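Local coordinates for cAMP-dependent protein kinase regulatory subunit (PDB 6XQK) that is the regulatory subunit of yeast cAMP-dependent protein kinase, and probably brings its copies together through a dimerisation and docking domain, at residues E13-I21 with F29-R40. Residues are numbered along the deposited sequence; the frame is centred on the assembly and turned at random.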
ATOM      1  N   GLU A  13      -4.820   0.542 -17.834  1.00 23.17           N
ATOM      2  CA  GLU A  13      -4.474   0.065 -16.496  1.00 23.27           C
ATOM      3  C   GLU A  13      -5.591  -0.778 -15.864  1.00 23.22           C
ATOM      4  O   GLU A  13      -5.317  -1.730 -15.127  1.00 23.49           O
ATOM      5  CB  GLU A  13      -4.121   1.234 -15.570  1.00 24.94           C
ATOM      6  CG  GLU A  13      -2.846   1.940 -15.936  1.00 28.28           C
ATOM      7  CD  GLU A  13      -1.557   1.251 -15.518  1.00 32.50           C
ATOM      8  OE1 GLU A  13      -1.582   0.120 -14.975  1.00 30.63           O
ATOM      9  OE2 GLU A  13      -0.498   1.876 -15.741  1.00 34.59           O
ATOM     10  N   LEU A  14      -6.840  -0.430 -16.158  1.00 22.88           N
ATOM     11  CA  LEU A  14      -7.981  -1.184 -15.661  1.00 23.30           C
ATOM     12  C   LEU A  14      -8.064  -2.535 -16.365  1.00 23.15           C
ATOM     13  O   LEU A  14      -8.333  -3.536 -15.717  1.00 23.61           O
ATOM     14  CB  LEU A  14      -9.273  -0.385 -15.848  1.00 23.76           C
ATOM     15  CG  LEU A  14     -10.518  -1.016 -15.283  1.00 25.27           C
ATOM     16  CD1 LEU A  14     -10.418  -1.195 -13.786  1.00 25.51           C
ATOM     17  CD2 LEU A  14     -11.737  -0.188 -15.618  1.00 25.46           C
ATOM     18  N   GLN A  15      -7.775  -2.585 -17.675  1.00 22.48           N
ATOM     19  CA  GLN A  15      -7.791  -3.833 -18.441  1.00 22.05           C
ATOM     20  C   GLN A  15      -6.668  -4.774 -17.971  1.00 21.84           C
ATOM     21  O   GLN A  15      -6.868  -5.979 -17.877  1.00 21.71           O
ATOM     22  CB  GLN A  15      -7.705  -3.552 -19.947  1.00 23.45           C
ATOM     23  CG  GLN A  15      -8.160  -4.704 -20.843  1.00 28.63           C
ATOM     24  CD  GLN A  15      -9.585  -5.218 -20.582  1.00 35.48           C
ATOM     25  OE1 GLN A  15     -10.586  -4.509 -20.789  1.00 38.78           O
ATOM     26  NE2 GLN A  15      -9.718  -6.477 -20.143  1.00 33.95           N
ATOM     27  N   LEU A  16      -5.501  -4.224 -17.643  1.00 21.63           N
ATOM     28  CA  LEU A  16      -4.380  -5.015 -17.136  1.00 20.86           C
ATOM     29  C   LEU A  16      -4.733  -5.627 -15.766  1.00 21.63           C
ATOM     30  O   LEU A  16      -4.396  -6.787 -15.476  1.00 21.63           O
ATOM     31  CB  LEU A  16      -3.145  -4.121 -16.983  1.00 20.21           C
ATOM     32  CG  LEU A  16      -2.265  -3.866 -18.200  1.00 20.98           C
ATOM     33  CD1 LEU A  16      -1.001  -3.145 -17.773  1.00 21.41           C
ATOM     34  CD2 LEU A  16      -1.890  -5.160 -18.900  1.00 21.55           C
ATOM     35  N   PHE A  17      -5.395  -4.832 -14.917  1.00 22.61           N
ATOM     36  CA  PHE A  17      -5.824  -5.271 -13.590  1.00 24.32           C
ATOM     37  C   PHE A  17      -6.897  -6.350 -13.699  1.00 26.09           C
ATOM     38  O   PHE A  17      -6.752  -7.403 -13.096  1.00 26.82           O
ATOM     39  CB  PHE A  17      -6.313  -4.086 -12.767  1.00 24.32           C
ATOM     40  CG  PHE A  17      -6.969  -4.468 -11.469  1.00 25.29           C
ATOM     41  CD1 PHE A  17      -6.256  -5.118 -10.480  1.00 26.38           C
ATOM     42  CD2 PHE A  17      -8.282  -4.113 -11.208  1.00 26.35           C
ATOM     43  CE1 PHE A  17      -6.850  -5.434  -9.263  1.00 27.18           C
ATOM     44  CE2 PHE A  17      -8.874  -4.430  -9.999  1.00 27.27           C
ATOM     45  CZ  PHE A  17      -8.156  -5.101  -9.038  1.00 27.01           C
ATOM     46  N   GLN A  18      -7.933  -6.131 -14.516  1.00 26.82           N
ATOM     47  CA  GLN A  18      -8.994  -7.111 -14.719  1.00 27.47           C
ATOM     48  C   GLN A  18      -8.440  -8.433 -15.264  1.00 26.06           C
ATOM     49  O   GLN A  18      -8.933  -9.497 -14.887  1.00 24.95           O
ATOM     50  CB  GLN A  18     -10.062  -6.558 -15.666  1.00 30.59           C
ATOM     51  CG  GLN A  18     -10.960  -5.538 -15.017  1.00 36.39           C
ATOM     52  CD  GLN A  18     -11.887  -4.872 -16.015  1.00 45.09           C
ATOM     53  OE1 GLN A  18     -12.259  -3.712 -15.852  1.00 47.79           O
ATOM     54  NE2 GLN A  18     -12.307  -5.576 -17.067  1.00 47.61           N
ATOM     55  N   ASN A  19      -7.407  -8.362 -16.124  1.00 25.49           N
ATOM     56  CA  ASN A  19      -6.760  -9.541 -16.682  1.00 25.20           C
ATOM     57  C   ASN A  19      -6.034 -10.321 -15.583  1.00 26.12           C
ATOM     58  O   ASN A  19      -6.068 -11.552 -15.577  1.00 26.39           O
ATOM     59  CB  ASN A  19      -5.786  -9.141 -17.778  1.00 25.07           C
ATOM     60  CG  ASN A  19      -6.445  -8.736 -19.069  1.00 26.40           C
ATOM     61  OD1 ASN A  19      -7.680  -8.826 -19.223  1.00 25.99           O
ATOM     62  ND2 ASN A  19      -5.628  -8.269 -20.025  1.00 26.32           N
ATOM     63  N   GLU A  20      -5.383  -9.605 -14.655  1.00 26.33           N
ATOM     64  CA  GLU A  20      -4.674 -10.201 -13.530  1.00 27.43           C
ATOM     65  C   GLU A  20      -5.623 -10.899 -12.554  1.00 27.72           C
ATOM     66  O   GLU A  20      -5.319 -11.985 -12.071  1.00 27.33           O
ATOM     67  CB  GLU A  20      -3.852  -9.126 -12.792  1.00 30.38           C
ATOM     68  CG  GLU A  20      -2.513  -8.857 -13.444  1.00 37.49           C
ATOM     69  CD  GLU A  20      -1.628 -10.083 -13.480  1.00 47.42           C
ATOM     70  OE1 GLU A  20      -1.487 -10.746 -12.425  1.00 50.20           O
ATOM     71  OE2 GLU A  20      -1.109 -10.404 -14.574  1.00 50.84           O
ATOM     72  N   ILE A  21      -6.773 -10.278 -12.283  1.00 28.13           N
ATOM     73  CA  ILE A  21      -7.804 -10.830 -11.406  1.00 28.98           C
ATOM     74  C   ILE A  21      -8.361 -12.105 -12.013  1.00 30.39           C
ATOM     75  O   ILE A  21      -8.532 -13.091 -11.301  1.00 30.90           O
ATOM     76  CB  ILE A  21      -8.947  -9.800 -11.187  1.00 28.77           C
ATOM     77  CG1 ILE A  21      -8.465  -8.572 -10.422  1.00 27.98           C
ATOM     78  CG2 ILE A  21     -10.178 -10.433 -10.523  1.00 29.23           C
ATOM     79  CD1 ILE A  21      -7.911  -8.881  -9.092  1.00 28.42           C
ATOM     80  N   PHE A  29      -9.280 -11.066  -2.619  1.00 26.51           N
ATOM     81  CA  PHE A  29      -9.352 -10.035  -3.654  1.00 26.52           C
ATOM     82  C   PHE A  29      -8.717  -8.719  -3.221  1.00 25.16           C
ATOM     83  O   PHE A  29      -7.915  -8.189  -3.970  1.00 26.30           O
ATOM     84  CB  PHE A  29     -10.823  -9.823  -4.114  1.00 27.06           C
ATOM     85  CG  PHE A  29     -10.985  -8.825  -5.241  1.00 27.89           C
ATOM     86  CD1 PHE A  29     -11.112  -7.470  -4.979  1.00 28.83           C
ATOM     87  CD2 PHE A  29     -10.989  -9.239  -6.560  1.00 28.33           C
ATOM     88  CE1 PHE A  29     -11.215  -6.547  -6.011  1.00 29.39           C
ATOM     89  CE2 PHE A  29     -11.115  -8.314  -7.591  1.00 29.07           C
ATOM     90  CZ  PHE A  29     -11.224  -6.972  -7.312  1.00 28.95           C
ATOM     91  N   LEU A  30      -9.074  -8.185  -2.040  1.00 23.36           N
ATOM     92  CA  LEU A  30      -8.530  -6.914  -1.575  1.00 22.62           C
ATOM     93  C   LEU A  30      -7.026  -6.937  -1.382  1.00 22.52           C
ATOM     94  O   LEU A  30      -6.365  -5.981  -1.774  1.00 23.31           O
ATOM     95  CB  LEU A  30      -9.215  -6.401  -0.311  1.00 22.30           C
ATOM     96  CG  LEU A  30     -10.662  -5.943  -0.427  1.00 23.31           C
ATOM     97  CD1 LEU A  30     -11.180  -5.493   0.936  1.00 22.95           C
ATOM     98  CD2 LEU A  30     -10.812  -4.841  -1.480  1.00 24.10           C
ATOM     99  N   GLN A  31      -6.479  -8.003  -0.790  1.00 21.54           N
ATOM    100  CA  GLN A  31      -5.027  -8.103  -0.581  1.00 21.29           C
ATOM    101  C   GLN A  31      -4.274  -8.232  -1.897  1.00 21.58           C
ATOM    102  O   GLN A  31      -3.254  -7.585  -2.087  1.00 22.01           O
ATOM    103  CB  GLN A  31      -4.670  -9.269   0.346  1.00 21.96           C
ATOM    104  CG  GLN A  31      -3.224  -9.272   0.806  1.00 22.79           C
ATOM    105  CD  GLN A  31      -2.908  -8.069   1.638  1.00 26.25           C
ATOM    106  OE1 GLN A  31      -3.376  -7.927   2.774  1.00 28.03           O
ATOM    107  NE2 GLN A  31      -2.113  -7.156   1.088  1.00 25.99           N
ATOM    108  N   PHE A  32      -4.793  -9.022  -2.824  1.00 22.09           N
ATOM    109  CA  PHE A  32      -4.188  -9.181  -4.140  1.00 22.88           C
ATOM    110  C   PHE A  32      -4.195  -7.847  -4.892  1.00 22.62           C
ATOM    111  O   PHE A  32      -3.192  -7.491  -5.527  1.00 23.22           O
ATOM    112  CB  PHE A  32      -4.967 -10.224  -4.961  1.00 23.39           C
ATOM    113  CG  PHE A  32      -4.445 -10.436  -6.366  1.00 24.59           C
ATOM    114  CD1 PHE A  32      -4.899  -9.662  -7.415  1.00 25.85           C
ATOM    115  CD2 PHE A  32      -3.523 -11.428  -6.636  1.00 25.70           C
ATOM    116  CE1 PHE A  32      -4.407  -9.843  -8.698  1.00 27.16           C
ATOM    117  CE2 PHE A  32      -3.041 -11.615  -7.923  1.00 26.85           C
ATOM    118  CZ  PHE A  32      -3.496 -10.831  -8.950  1.00 26.95           C
ATOM    119  N   SER A  33      -5.339  -7.135  -4.851  1.00 21.00           N
ATOM    120  CA  SER A  33      -5.500  -5.873  -5.553  1.00 20.28           C
ATOM    121  C   SER A  33      -4.620  -4.774  -4.973  1.00 18.14           C
ATOM    122  O   SER A  33      -4.006  -4.047  -5.734  1.00 18.79           O
ATOM    123  CB  SER A  33      -6.959  -5.442  -5.553  1.00 22.52           C
ATOM    124  OG  SER A  33      -7.752  -6.478  -6.099  1.00 26.00           O
ATOM    125  N   ALA A  34      -4.512  -4.678  -3.649  1.00 15.83           N
ATOM    126  CA  ALA A  34      -3.632  -3.701  -3.015  1.00 14.58           C
ATOM    127  C   ALA A  34      -2.170  -4.021  -3.390  1.00 14.87           C
ATOM    128  O   ALA A  34      -1.448  -3.122  -3.807  1.00 14.24           O
ATOM    129  CB  ALA A  34      -3.804  -3.719  -1.500  1.00 13.24           C
ATOM    130  N   ASN A  35      -1.769  -5.307  -3.319  1.00 15.03           N
ATOM    131  CA  ASN A  35      -0.417  -5.695  -3.694  1.00 16.58           C
ATOM    132  C   ASN A  35      -0.107  -5.365  -5.154  1.00 17.31           C
ATOM    133  O   ASN A  35       0.998  -4.906  -5.458  1.00 17.76           O
ATOM    134  CB  ASN A  35      -0.181  -7.174  -3.426  1.00 17.60           C
ATOM    135  CG  ASN A  35      -0.107  -7.545  -1.965  1.00 19.96           C
ATOM    136  OD1 ASN A  35      -0.182  -6.702  -1.063  1.00 21.82           O
ATOM    137  ND2 ASN A  35       0.019  -8.821  -1.694  1.00 19.51           N
ATOM    138  N   TYR A  36      -1.090  -5.584  -6.046  1.00 17.23           N
ATOM    139  CA  TYR A  36      -0.942  -5.302  -7.470  1.00 17.88           C
ATOM    140  C   TYR A  36      -0.687  -3.785  -7.751  1.00 18.11           C
ATOM    141  O   TYR A  36       0.254  -3.419  -8.479  1.00 18.50           O
ATOM    142  CB  TYR A  36      -2.183  -5.807  -8.245  1.00 18.07           C
ATOM    143  CG  TYR A  36      -2.153  -5.435  -9.719  1.00 18.69           C
ATOM    144  CD1 TYR A  36      -1.472  -6.219 -10.644  1.00 19.18           C
ATOM    145  CD2 TYR A  36      -2.740  -4.260 -10.174  1.00 19.14           C
ATOM    146  CE1 TYR A  36      -1.353  -5.833 -11.976  1.00 19.74           C
ATOM    147  CE2 TYR A  36      -2.664  -3.883 -11.513  1.00 20.06           C
ATOM    148  CZ  TYR A  36      -1.974  -4.676 -12.414  1.00 20.90           C
ATOM    149  OH  TYR A  36      -1.886  -4.290 -13.729  1.00 21.87           O
ATOM    150  N   PHE A  37      -1.537  -2.921  -7.189  1.00 16.84           N
ATOM    151  CA  PHE A  37      -1.438  -1.481  -7.399  1.00 16.22           C
ATOM    152  C   PHE A  37      -0.232  -0.860  -6.725  1.00 16.77           C
ATOM    153  O   PHE A  37       0.402   0.039  -7.302  1.00 17.12           O
ATOM    154  CB  PHE A  37      -2.742  -0.788  -7.017  1.00 15.11           C
ATOM    155  CG  PHE A  37      -3.768  -1.008  -8.108  1.00 14.95           C
ATOM    156  CD1 PHE A  37      -3.554  -0.526  -9.397  1.00 15.40           C
ATOM    157  CD2 PHE A  37      -4.905  -1.742  -7.869  1.00 15.08           C
ATOM    158  CE1 PHE A  37      -4.486  -0.738 -10.402  1.00 15.86           C
ATOM    159  CE2 PHE A  37      -5.836  -1.957  -8.884  1.00 16.07           C
ATOM    160  CZ  PHE A  37      -5.611  -1.465 -10.144  1.00 15.79           C
ATOM    161  N   ASN A  38       0.149  -1.386  -5.557  1.00 16.64           N
ATOM    162  CA  ASN A  38       1.350  -0.943  -4.877  1.00 17.27           C
ATOM    163  C   ASN A  38       2.589  -1.337  -5.694  1.00 18.71           C
ATOM    164  O   ASN A  38       3.571  -0.583  -5.692  1.00 19.59           O
ATOM    165  CB  ASN A  38       1.423  -1.521  -3.487  1.00 18.41           C
ATOM    166  CG  ASN A  38       0.473  -0.871  -2.508  1.00 22.56           C
ATOM    167  OD1 ASN A  38       0.192   0.327  -2.562  1.00 23.91           O
ATOM    168  ND2 ASN A  38      -0.045  -1.642  -1.578  1.00 23.20           N
ATOM    169  N   LYS A  39       2.549  -2.493  -6.409  1.00 18.24           N
ATOM    170  CA  LYS A  39       3.651  -2.928  -7.263  1.00 17.78           C
ATOM    171  C   LYS A  39       3.681  -2.109  -8.557  1.00 17.35           C
ATOM    172  O   LYS A  39       4.769  -1.780  -9.016  1.00 18.10           O
ATOM    173  CB  LYS A  39       3.573  -4.415  -7.580  1.00 19.44           C
ATOM    174  CG  LYS A  39       4.834  -4.925  -8.264  1.00 23.37           C
ATOM    175  CD  LYS A  39       4.739  -6.414  -8.615  1.00 28.60           C
ATOM    176  CE  LYS A  39       5.968  -6.870  -9.340  1.00 31.08           C
ATOM    177  NZ  LYS A  39       7.154  -6.533  -8.538  1.00 33.49           N
ATOM    178  N   ARG A  40       2.520  -1.738  -9.129  1.00 16.11           N
ATOM    179  CA  ARG A  40       2.499  -0.894 -10.331  1.00 15.95           C
ATOM    180  C   ARG A  40       3.119   0.479 -10.032  1.00 16.04           C
ATOM    181  O   ARG A  40       3.834   1.038 -10.864  1.00 16.83           O
ATOM    182  CB  ARG A  40       1.061  -0.723 -10.857  1.00 17.46           C
ATOM    183  CG  ARG A  40       0.486  -1.955 -11.566  1.00 19.45           C
ATOM    184  CD  ARG A  40       1.201  -2.275 -12.877  1.00 20.42           C
ATOM    185  NE  ARG A  40       1.096  -1.188 -13.862  1.00 24.77           N
ATOM    186  CZ  ARG A  40       2.124  -0.446 -14.301  1.00 27.28           C
ATOM    187  NH1 ARG A  40       3.357  -0.675 -13.862  1.00 27.67           N
ATOM    188  NH2 ARG A  40       1.922   0.528 -15.181  1.00 25.65           N
TER
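Arg40 NH2 donates to Glu13 OE2 at 2.8 Å, and NE of the same guanidinium reaches Glu13 OE1 at 3.2 Å. This side-on, two-pronged salt bridge ties together segments 13-21 and 29-40, which run roughly antiparallel, at 138°, in the helical hairpin that is one chain's share of the dimerisation/docking domain, in this family a four-helix bundle of two hairpins. Both carboxylate oxygens use syn lone pairs, and the two flat groups are nearly coplanar. Arg40 gets there by bending at chi2 and chi3, while its NH1 bonds to Gln43. Replacing Glu13 by alanine would probably leave NE and NH2 without their carboxylate and the guanidinium less firmly held.

Further along, Phe17 is a knob set among Phe29, Ser33, Tyr36 and Phe37. With CG anti to the backbone N (chi1 171°), its ring has Ile21 CG1 over one face, toward the rim, and Phe37 CE2 over the centre of the other. Tyr36 meets it obliquely, CD2 lying 3.6 Å from Phe17 CD1, and Glu20 CG approaches Tyr36 CE1. Phe17 of the second subunit meets this ring, so the cluster continues across that interface. Near the turn, the Ile21 CD1 methyl touches Phe32 CD1 at 3.5 Å and Phe29 CE2 at 3.6 Å. Ser33 OG sits at the edge of the Phe17 ring, 3.3 Å from CZ, and donates a hydrogen bond to Phe29 O, which also accepts from Ser33 N.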